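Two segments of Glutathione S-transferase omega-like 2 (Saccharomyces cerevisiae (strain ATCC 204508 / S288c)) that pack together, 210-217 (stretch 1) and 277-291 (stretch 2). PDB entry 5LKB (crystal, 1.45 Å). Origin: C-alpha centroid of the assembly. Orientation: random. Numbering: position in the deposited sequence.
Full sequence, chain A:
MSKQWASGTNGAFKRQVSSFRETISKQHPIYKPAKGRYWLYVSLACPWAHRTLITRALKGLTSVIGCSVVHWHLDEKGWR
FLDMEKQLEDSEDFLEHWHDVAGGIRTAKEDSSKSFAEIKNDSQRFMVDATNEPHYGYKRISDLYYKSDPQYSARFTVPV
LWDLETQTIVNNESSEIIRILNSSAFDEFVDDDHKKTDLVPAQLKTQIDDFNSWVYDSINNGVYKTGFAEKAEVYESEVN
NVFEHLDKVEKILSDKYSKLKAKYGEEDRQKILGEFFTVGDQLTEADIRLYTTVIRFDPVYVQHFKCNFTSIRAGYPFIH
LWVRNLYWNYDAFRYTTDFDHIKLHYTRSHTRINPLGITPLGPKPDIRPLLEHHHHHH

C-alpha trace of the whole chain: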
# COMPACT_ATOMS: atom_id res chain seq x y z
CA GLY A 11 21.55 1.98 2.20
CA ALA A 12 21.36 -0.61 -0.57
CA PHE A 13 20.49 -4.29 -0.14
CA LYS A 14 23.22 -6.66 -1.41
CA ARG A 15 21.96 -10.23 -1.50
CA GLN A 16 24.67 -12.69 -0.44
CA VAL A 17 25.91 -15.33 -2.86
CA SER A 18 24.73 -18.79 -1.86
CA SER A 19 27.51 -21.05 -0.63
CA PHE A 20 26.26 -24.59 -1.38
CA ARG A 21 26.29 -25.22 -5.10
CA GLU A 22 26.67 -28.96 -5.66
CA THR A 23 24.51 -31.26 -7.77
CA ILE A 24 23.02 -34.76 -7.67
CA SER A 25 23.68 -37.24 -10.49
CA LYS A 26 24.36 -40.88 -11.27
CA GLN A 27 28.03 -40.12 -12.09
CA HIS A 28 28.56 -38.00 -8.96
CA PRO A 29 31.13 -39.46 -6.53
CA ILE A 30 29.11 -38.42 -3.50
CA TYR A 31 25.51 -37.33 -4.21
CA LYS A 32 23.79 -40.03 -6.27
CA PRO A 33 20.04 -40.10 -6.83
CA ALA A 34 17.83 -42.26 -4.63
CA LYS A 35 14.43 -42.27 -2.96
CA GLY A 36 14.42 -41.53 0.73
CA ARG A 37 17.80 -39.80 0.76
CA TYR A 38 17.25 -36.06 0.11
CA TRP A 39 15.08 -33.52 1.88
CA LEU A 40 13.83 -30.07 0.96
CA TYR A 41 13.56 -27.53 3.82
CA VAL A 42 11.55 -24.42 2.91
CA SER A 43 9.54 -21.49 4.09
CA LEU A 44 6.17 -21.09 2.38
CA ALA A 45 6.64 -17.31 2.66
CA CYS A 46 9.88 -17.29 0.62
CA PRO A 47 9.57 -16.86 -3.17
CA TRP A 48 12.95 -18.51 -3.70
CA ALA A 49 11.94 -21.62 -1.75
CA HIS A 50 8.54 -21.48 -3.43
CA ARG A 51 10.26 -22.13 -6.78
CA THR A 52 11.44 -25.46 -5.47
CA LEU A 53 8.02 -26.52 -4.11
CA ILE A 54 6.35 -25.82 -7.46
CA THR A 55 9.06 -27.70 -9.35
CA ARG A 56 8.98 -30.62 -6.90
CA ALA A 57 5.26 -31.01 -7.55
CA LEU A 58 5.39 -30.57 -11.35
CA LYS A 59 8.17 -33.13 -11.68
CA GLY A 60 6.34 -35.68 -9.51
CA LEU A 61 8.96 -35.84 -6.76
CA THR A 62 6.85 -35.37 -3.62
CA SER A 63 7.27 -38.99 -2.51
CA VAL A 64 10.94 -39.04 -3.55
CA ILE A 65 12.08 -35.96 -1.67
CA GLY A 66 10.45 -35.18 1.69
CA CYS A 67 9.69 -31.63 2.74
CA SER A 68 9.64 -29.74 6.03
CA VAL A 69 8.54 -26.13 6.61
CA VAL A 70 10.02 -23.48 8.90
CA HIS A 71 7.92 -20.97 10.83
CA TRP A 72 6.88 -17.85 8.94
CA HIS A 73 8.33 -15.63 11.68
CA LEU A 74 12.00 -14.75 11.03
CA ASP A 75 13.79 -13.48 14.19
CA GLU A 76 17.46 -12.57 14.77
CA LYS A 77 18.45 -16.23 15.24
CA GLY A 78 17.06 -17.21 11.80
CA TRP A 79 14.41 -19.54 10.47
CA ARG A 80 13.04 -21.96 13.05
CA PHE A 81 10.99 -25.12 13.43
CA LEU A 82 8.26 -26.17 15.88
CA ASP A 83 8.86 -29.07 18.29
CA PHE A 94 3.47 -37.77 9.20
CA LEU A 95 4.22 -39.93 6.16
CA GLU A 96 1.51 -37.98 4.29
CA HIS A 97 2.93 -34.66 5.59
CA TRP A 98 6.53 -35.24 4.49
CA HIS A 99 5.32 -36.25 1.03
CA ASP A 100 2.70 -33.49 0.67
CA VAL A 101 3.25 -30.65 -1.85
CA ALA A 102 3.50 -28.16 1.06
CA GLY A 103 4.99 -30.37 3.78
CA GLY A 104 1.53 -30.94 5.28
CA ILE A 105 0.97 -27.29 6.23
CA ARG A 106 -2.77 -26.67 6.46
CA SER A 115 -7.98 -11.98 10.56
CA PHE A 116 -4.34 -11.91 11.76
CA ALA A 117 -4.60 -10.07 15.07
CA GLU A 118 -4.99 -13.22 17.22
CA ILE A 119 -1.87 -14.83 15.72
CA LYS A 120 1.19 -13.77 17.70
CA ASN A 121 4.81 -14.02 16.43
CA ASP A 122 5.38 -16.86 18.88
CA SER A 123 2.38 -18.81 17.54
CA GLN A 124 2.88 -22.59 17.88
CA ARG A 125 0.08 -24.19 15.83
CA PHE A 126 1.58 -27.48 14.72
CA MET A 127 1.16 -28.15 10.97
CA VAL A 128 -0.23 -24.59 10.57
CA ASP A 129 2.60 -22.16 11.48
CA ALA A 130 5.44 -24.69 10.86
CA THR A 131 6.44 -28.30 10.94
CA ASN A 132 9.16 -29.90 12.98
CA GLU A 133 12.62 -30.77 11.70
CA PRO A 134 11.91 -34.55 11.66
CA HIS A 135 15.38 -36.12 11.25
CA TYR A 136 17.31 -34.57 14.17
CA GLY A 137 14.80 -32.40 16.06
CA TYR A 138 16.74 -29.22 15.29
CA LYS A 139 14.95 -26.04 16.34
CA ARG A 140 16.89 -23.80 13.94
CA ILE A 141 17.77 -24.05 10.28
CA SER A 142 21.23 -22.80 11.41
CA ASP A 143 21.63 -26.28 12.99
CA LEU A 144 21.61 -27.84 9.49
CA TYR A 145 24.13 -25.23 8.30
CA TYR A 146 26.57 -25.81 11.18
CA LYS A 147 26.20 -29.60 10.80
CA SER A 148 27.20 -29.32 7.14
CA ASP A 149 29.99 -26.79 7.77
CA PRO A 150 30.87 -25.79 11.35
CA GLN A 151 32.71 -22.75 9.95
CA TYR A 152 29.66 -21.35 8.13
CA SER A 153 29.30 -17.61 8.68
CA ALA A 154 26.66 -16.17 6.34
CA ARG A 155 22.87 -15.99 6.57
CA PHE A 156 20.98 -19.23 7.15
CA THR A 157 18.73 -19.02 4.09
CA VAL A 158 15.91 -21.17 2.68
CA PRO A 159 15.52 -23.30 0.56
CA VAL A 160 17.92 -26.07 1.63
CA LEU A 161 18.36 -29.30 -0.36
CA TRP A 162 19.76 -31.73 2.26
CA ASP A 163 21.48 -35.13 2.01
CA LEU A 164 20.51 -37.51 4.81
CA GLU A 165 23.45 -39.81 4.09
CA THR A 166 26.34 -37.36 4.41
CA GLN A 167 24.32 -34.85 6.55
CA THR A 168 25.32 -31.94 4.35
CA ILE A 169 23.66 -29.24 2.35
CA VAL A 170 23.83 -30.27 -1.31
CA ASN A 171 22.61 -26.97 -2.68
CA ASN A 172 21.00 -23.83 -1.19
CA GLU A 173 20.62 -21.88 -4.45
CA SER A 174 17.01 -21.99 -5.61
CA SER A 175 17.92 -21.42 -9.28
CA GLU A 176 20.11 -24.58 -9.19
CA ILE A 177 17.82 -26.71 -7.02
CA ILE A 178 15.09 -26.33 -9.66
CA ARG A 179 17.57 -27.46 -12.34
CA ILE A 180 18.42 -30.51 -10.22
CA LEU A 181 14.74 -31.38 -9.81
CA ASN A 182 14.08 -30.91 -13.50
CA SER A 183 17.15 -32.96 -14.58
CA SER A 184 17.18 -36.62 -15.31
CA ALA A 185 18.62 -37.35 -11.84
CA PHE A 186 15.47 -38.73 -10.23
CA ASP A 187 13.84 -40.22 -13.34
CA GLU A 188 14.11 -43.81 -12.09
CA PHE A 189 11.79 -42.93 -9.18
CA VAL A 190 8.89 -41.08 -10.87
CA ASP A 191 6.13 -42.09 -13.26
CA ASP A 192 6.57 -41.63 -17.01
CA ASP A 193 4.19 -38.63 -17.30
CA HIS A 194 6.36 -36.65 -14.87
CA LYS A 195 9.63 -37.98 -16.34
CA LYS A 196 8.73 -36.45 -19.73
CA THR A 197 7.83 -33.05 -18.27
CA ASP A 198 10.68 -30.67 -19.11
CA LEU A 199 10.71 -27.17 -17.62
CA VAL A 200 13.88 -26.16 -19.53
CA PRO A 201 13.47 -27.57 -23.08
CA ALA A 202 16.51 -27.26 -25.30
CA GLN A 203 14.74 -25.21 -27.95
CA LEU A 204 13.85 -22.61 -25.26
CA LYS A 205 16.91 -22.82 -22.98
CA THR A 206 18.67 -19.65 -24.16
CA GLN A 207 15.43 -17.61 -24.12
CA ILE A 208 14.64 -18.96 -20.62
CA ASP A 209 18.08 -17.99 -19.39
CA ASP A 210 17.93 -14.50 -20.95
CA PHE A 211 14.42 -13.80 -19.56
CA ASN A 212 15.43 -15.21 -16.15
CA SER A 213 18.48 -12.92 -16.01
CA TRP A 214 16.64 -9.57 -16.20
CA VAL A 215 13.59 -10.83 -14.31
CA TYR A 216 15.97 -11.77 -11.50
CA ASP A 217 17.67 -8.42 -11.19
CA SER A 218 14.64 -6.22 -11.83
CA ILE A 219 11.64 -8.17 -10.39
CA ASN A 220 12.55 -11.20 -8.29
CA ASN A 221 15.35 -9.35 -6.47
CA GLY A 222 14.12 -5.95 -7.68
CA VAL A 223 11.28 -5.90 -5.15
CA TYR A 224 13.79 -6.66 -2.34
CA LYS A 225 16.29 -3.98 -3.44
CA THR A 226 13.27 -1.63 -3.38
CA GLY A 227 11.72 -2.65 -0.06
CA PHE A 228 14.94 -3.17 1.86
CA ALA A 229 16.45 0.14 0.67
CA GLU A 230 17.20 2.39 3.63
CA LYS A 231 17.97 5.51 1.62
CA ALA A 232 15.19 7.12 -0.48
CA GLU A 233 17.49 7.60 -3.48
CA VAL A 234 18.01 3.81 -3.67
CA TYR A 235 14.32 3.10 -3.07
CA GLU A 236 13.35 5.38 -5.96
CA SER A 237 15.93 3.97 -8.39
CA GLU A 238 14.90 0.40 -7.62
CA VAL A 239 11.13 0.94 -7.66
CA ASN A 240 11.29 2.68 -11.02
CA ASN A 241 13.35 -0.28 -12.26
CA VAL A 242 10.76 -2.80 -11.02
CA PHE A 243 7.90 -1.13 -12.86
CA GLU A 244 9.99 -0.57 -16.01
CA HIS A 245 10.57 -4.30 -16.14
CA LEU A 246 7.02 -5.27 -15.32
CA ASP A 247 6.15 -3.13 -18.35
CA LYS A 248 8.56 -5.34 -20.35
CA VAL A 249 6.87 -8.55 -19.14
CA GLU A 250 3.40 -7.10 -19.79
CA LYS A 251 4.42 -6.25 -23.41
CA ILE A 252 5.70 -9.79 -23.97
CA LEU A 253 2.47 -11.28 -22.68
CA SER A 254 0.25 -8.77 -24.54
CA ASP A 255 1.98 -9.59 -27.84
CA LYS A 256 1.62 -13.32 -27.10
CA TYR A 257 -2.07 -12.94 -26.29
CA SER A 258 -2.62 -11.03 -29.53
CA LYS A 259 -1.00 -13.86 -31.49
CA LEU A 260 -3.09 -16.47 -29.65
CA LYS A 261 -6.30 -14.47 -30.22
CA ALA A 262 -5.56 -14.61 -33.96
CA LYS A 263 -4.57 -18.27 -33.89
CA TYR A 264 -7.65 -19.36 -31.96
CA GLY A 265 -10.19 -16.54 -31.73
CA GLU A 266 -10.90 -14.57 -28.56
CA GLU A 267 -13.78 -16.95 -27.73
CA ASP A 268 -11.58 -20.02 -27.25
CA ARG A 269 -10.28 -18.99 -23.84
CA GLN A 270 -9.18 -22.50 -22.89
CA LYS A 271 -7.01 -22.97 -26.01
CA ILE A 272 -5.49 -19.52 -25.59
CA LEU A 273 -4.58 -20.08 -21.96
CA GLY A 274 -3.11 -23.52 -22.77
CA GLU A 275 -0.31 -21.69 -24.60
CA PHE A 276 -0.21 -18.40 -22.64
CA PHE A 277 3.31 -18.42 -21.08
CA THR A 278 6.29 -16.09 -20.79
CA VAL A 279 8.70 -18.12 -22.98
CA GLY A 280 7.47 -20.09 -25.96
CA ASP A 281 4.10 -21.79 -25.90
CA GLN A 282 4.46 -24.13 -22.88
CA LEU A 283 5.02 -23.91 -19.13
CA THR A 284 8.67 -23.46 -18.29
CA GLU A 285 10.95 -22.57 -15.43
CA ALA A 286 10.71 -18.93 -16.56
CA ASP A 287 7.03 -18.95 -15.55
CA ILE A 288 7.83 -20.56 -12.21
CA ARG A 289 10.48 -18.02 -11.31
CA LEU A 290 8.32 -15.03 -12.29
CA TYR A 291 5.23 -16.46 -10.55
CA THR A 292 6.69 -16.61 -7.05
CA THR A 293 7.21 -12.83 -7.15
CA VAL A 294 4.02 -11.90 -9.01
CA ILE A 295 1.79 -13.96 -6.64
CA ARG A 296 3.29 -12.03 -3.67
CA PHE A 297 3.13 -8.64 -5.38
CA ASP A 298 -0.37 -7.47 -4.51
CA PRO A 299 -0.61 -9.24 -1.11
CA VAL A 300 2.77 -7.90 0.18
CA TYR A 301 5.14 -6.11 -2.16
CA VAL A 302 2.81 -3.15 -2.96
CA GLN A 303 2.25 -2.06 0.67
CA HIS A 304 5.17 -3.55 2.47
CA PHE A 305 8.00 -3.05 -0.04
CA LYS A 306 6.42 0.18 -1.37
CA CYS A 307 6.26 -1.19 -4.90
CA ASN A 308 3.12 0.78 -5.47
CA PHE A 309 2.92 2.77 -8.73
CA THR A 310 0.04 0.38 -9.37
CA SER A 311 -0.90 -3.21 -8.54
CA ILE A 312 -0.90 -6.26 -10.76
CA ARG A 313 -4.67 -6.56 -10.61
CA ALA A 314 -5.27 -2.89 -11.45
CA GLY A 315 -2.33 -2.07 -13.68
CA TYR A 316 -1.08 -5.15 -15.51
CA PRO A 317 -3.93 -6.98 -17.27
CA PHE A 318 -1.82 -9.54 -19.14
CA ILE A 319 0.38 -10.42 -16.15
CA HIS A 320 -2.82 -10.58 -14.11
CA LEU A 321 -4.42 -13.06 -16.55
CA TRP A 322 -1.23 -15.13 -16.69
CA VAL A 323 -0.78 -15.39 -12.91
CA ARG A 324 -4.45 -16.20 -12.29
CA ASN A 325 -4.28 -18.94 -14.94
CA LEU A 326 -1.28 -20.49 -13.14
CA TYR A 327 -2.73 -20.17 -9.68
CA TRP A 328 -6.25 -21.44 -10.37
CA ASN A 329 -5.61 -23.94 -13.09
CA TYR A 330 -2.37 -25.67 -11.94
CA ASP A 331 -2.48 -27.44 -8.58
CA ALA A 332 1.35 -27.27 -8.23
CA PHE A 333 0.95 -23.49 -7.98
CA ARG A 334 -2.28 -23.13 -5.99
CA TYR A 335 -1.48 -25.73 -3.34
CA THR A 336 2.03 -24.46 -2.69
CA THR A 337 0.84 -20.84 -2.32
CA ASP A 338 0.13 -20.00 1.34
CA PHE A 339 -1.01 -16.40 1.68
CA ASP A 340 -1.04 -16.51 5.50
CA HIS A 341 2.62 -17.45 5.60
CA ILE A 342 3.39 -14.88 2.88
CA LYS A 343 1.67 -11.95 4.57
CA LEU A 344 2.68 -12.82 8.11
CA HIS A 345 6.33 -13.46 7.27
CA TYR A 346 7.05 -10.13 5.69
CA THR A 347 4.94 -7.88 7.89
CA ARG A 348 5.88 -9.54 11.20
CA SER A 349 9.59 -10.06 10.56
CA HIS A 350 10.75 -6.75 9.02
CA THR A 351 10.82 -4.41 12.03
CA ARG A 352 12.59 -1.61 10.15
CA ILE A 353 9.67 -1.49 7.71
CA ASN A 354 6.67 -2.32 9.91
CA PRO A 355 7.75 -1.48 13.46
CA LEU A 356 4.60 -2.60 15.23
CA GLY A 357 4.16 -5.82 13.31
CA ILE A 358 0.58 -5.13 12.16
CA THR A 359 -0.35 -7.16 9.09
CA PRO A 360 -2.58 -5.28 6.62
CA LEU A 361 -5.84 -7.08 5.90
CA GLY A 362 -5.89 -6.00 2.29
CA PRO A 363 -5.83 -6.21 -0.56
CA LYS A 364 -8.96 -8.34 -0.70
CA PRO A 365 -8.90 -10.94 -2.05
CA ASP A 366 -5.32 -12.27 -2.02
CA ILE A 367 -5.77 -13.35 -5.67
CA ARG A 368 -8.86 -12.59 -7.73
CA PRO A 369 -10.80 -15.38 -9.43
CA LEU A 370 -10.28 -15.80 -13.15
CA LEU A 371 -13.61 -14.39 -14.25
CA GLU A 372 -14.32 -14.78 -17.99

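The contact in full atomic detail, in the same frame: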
# COMPACT_ATOMS: atom_id res chain seq x y z
N ASP A 210 17.85 -15.94 -20.74
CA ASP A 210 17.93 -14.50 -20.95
C ASP A 210 16.78 -13.80 -20.23
O ASP A 210 16.99 -12.77 -19.61
CB ASP A 210 17.88 -14.18 -22.44
CG ASP A 210 19.15 -14.60 -23.18
OD1 ASP A 210 20.18 -14.91 -22.52
OD2 ASP A 210 19.09 -14.57 -24.44
N PHE A 211 15.56 -14.36 -20.31
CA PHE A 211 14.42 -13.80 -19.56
C PHE A 211 14.72 -13.85 -18.06
O PHE A 211 14.55 -12.85 -17.34
CB PHE A 211 13.19 -14.63 -19.92
CG PHE A 211 11.89 -14.12 -19.35
CD1 PHE A 211 11.19 -13.14 -20.01
CD2 PHE A 211 11.31 -14.75 -18.25
CE1 PHE A 211 9.96 -12.68 -19.51
CE2 PHE A 211 10.08 -14.33 -17.74
CZ PHE A 211 9.39 -13.30 -18.37
N ASN A 212 15.10 -15.02 -17.56
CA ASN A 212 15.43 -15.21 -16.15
C ASN A 212 16.42 -14.17 -15.65
O ASN A 212 16.33 -13.71 -14.52
CB ASN A 212 16.06 -16.59 -15.89
CG ASN A 212 15.06 -17.74 -15.78
OD1 ASN A 212 13.83 -17.59 -15.88
ND2 ASN A 212 15.64 -18.95 -15.67
N SER A 213 17.43 -13.82 -16.47
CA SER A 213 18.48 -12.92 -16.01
C SER A 213 17.92 -11.54 -15.63
O SER A 213 18.27 -11.01 -14.57
CB SER A 213 19.59 -12.79 -17.08
OG SER A 213 20.62 -11.99 -16.55
N TRP A 214 17.16 -10.92 -16.53
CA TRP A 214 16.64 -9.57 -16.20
C TRP A 214 15.46 -9.64 -15.26
O TRP A 214 15.25 -8.69 -14.49
CB TRP A 214 16.32 -8.74 -17.45
CG TRP A 214 15.32 -9.25 -18.42
CD1 TRP A 214 15.58 -10.00 -19.55
CD2 TRP A 214 13.91 -9.03 -18.41
NE1 TRP A 214 14.43 -10.25 -20.22
CE2 TRP A 214 13.38 -9.64 -19.56
CE3 TRP A 214 13.04 -8.33 -17.55
CZ2 TRP A 214 12.01 -9.65 -19.86
CZ3 TRP A 214 11.68 -8.33 -17.86
CH2 TRP A 214 11.17 -8.94 -19.00
N VAL A 215 14.65 -10.70 -15.31
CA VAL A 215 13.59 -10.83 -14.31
C VAL A 215 14.20 -10.98 -12.93
O VAL A 215 13.70 -10.41 -11.95
CB VAL A 215 12.64 -11.98 -14.68
CG1 VAL A 215 11.72 -12.34 -13.50
CG2 VAL A 215 11.86 -11.62 -15.88
N TYR A 216 15.33 -11.69 -12.80
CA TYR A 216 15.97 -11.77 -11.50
C TYR A 216 16.36 -10.40 -10.96
O TYR A 216 16.02 -10.04 -9.82
CB TYR A 216 17.19 -12.70 -11.54
CG TYR A 216 17.97 -12.61 -10.26
CD1 TYR A 216 17.56 -13.26 -9.11
CD2 TYR A 216 19.07 -11.74 -10.13
CE1 TYR A 216 18.19 -13.13 -7.94
CE2 TYR A 216 19.74 -11.59 -8.94
CZ TYR A 216 19.30 -12.27 -7.82
OH TYR A 216 19.90 -12.15 -6.62
N ASP A 217 17.11 -9.63 -11.74
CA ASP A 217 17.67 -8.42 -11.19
C ASP A 217 16.59 -7.38 -10.92
O ASP A 217 16.72 -6.61 -9.97
CB ASP A 217 18.70 -7.81 -12.14
CG ASP A 217 20.05 -8.55 -12.07
OD1 ASP A 217 20.56 -8.87 -10.96
OD2 ASP A 217 20.59 -8.82 -13.17
N PHE A 277 2.15 -18.32 -21.96
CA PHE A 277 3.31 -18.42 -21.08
C PHE A 277 4.37 -17.41 -21.50
O PHE A 277 4.34 -16.83 -22.58
CB PHE A 277 3.91 -19.85 -21.08
CG PHE A 277 2.92 -20.91 -20.72
CD1 PHE A 277 2.60 -21.12 -19.39
CD2 PHE A 277 2.29 -21.68 -21.69
CE1 PHE A 277 1.69 -22.08 -19.03
CE2 PHE A 277 1.38 -22.63 -21.32
CZ PHE A 277 1.07 -22.83 -19.97
N THR A 278 5.30 -17.15 -20.58
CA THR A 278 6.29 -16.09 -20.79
C THR A 278 7.26 -16.43 -21.93
O THR A 278 7.63 -15.54 -22.71
CB THR A 278 7.09 -15.77 -19.53
OG1 THR A 278 7.64 -16.97 -18.94
CG2 THR A 278 6.19 -15.03 -18.49
N VAL A 279 7.69 -17.69 -22.01
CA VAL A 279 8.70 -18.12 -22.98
C VAL A 279 8.11 -19.28 -23.78
O VAL A 279 7.67 -20.29 -23.20
CB VAL A 279 10.02 -18.50 -22.31
CG1 VAL A 279 11.03 -19.03 -23.32
CG2 VAL A 279 10.57 -17.33 -21.63
N GLY A 280 8.07 -19.12 -25.09
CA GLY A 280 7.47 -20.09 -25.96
C GLY A 280 5.99 -20.27 -25.71
O GLY A 280 5.28 -19.36 -25.26
N ASP A 281 5.52 -21.48 -25.95
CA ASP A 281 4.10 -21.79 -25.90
C ASP A 281 3.77 -22.89 -24.89
O ASP A 281 2.71 -23.50 -24.97
CB ASP A 281 3.61 -22.15 -27.31
CG ASP A 281 4.31 -23.35 -27.88
OD1 ASP A 281 5.33 -23.79 -27.31
OD2 ASP A 281 3.84 -23.87 -28.91
N GLN A 282 4.67 -23.14 -23.93
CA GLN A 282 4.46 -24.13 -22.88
C GLN A 282 4.98 -23.58 -21.55
O GLN A 282 5.81 -22.66 -21.51
CB GLN A 282 5.23 -25.44 -23.20
CG GLN A 282 6.72 -25.18 -23.21
CD GLN A 282 7.60 -26.40 -23.34
OE1 GLN A 282 7.97 -26.77 -24.43
NE2 GLN A 282 7.97 -27.00 -22.20
N LEU A 283 4.52 -24.22 -20.46
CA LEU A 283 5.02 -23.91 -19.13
C LEU A 283 6.49 -24.26 -19.01
O LEU A 283 6.92 -25.37 -19.33
CB LEU A 283 4.21 -24.67 -18.10
CG LEU A 283 4.56 -24.55 -16.62
CD1 LEU A 283 4.10 -23.22 -16.14
CD2 LEU A 283 3.96 -25.65 -15.75
N THR A 284 7.26 -23.32 -18.54
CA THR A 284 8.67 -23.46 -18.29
C THR A 284 9.06 -22.89 -16.95
O THR A 284 8.27 -22.20 -16.26
CB THR A 284 9.54 -22.79 -19.37
OG1 THR A 284 9.60 -21.37 -19.14
CG2 THR A 284 9.05 -23.13 -20.80
N GLU A 285 10.31 -23.14 -16.60
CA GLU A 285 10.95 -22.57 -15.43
C GLU A 285 10.82 -21.05 -15.38
O GLU A 285 10.78 -20.47 -14.28
CB GLU A 285 12.43 -22.91 -15.49
CG GLU A 285 13.24 -22.32 -14.43
CD GLU A 285 14.73 -22.65 -14.61
OE1 GLU A 285 15.51 -21.74 -14.99
OE2 GLU A 285 15.10 -23.81 -14.35
N ALA A 286 10.83 -20.39 -16.54
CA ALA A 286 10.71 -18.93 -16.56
C ALA A 286 9.40 -18.51 -15.91
O ALA A 286 9.36 -17.50 -15.19
CB ALA A 286 10.76 -18.40 -17.99
N ASP A 287 8.32 -19.26 -16.19
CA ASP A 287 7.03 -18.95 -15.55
C ASP A 287 7.11 -19.16 -14.04
O ASP A 287 6.54 -18.35 -13.25
CB ASP A 287 5.92 -19.80 -16.11
CG ASP A 287 5.73 -19.60 -17.56
OD1 ASP A 287 5.37 -18.52 -18.01
OD2 ASP A 287 5.94 -20.60 -18.33
N ILE A 288 7.73 -20.23 -13.62
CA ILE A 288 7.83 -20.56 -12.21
C ILE A 288 8.53 -19.45 -11.46
O ILE A 288 8.06 -18.97 -10.43
CB ILE A 288 8.49 -21.94 -12.03
CG1 ILE A 288 7.57 -23.02 -12.62
CG2 ILE A 288 8.81 -22.19 -10.54
CD1 ILE A 288 8.19 -24.39 -12.69
N ARG A 289 9.67 -19.01 -11.98
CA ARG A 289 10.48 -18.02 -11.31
C ARG A 289 9.75 -16.68 -11.26
O ARG A 289 9.79 -16.02 -10.22
CB ARG A 289 11.85 -17.89 -11.98
CG ARG A 289 12.79 -19.12 -11.72
CD ARG A 289 14.00 -19.04 -12.71
NE ARG A 289 14.66 -17.76 -12.62
CZ ARG A 289 15.94 -17.52 -12.42
NH1 ARG A 289 16.82 -18.52 -12.29
NH2 ARG A 289 16.36 -16.26 -12.40
N LEU A 290 9.06 -16.30 -12.33
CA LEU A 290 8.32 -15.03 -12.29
C LEU A 290 7.15 -15.15 -11.34
O LEU A 290 6.83 -14.18 -10.61
CB LEU A 290 7.81 -14.66 -13.68
CG LEU A 290 6.98 -13.36 -13.79
CD1 LEU A 290 7.81 -12.21 -13.35
CD2 LEU A 290 6.50 -13.16 -15.18
N TYR A 291 6.45 -16.28 -11.35
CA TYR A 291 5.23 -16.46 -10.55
C TYR A 291 5.46 -16.19 -9.06
O TYR A 291 4.61 -15.59 -8.38
CB TYR A 291 4.73 -17.90 -10.68
CG TYR A 291 3.54 -18.27 -9.79
CD1 TYR A 291 3.77 -18.77 -8.56
CD2 TYR A 291 2.24 -18.09 -10.18
CE1 TYR A 291 2.76 -19.11 -7.70
CE2 TYR A 291 1.18 -18.44 -9.34
CZ TYR A 291 1.44 -18.97 -8.12
OH TYR A 291 0.42 -19.31 -7.26
O HOH W 1 13.55 -15.16 -12.98
O HOH W 2 11.77 -15.85 -15.04

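Helix 210-217 runs nearly parallel to helix 285-291, their axes inclined by 6° and 9.8 Å apart at closest approach. Asp210 opens the stretch on the solvent side and makes no contact. Phe211 points toward the partner, and its flat, apolar ring fills a pocket built from both the loop and the helix of stretch 2: Phe211 CZ lies 3.6 Å from Thr278 CB, Phe211 CD2 3.7 Å from Ala286 CB, and Leu290 CD2 meets the ring edge. The backbones come close here, Asn212 CA and Ala286 CA being 6.0 Å apart, and the alanine methyl takes up little room.

Asn212 is the polar centre of the contact. An amide both donates and accepts, and this one does both: Asn212 ND2 donates to Glu285 OE1 at 2.9 Å, while OD1 accepts from water 2, which also donates to Ala286 O and so bridges the helices. The amide also lies over one face of the Arg289 guanidinium, Asn212 CG being 3.2 Å from Arg289 NE. From there NE has a poor angle to OD1; NE instead donates to water 1.

One turn beyond Phe211, branched Val215 extends the apolar seam, Val215 CG1 3.9 Å from Leu290 CD1. Tyr216 adds a peripheral contact, Tyr216 CB 3.8 Å from Arg289 NH2, while the end of its side chain leads away.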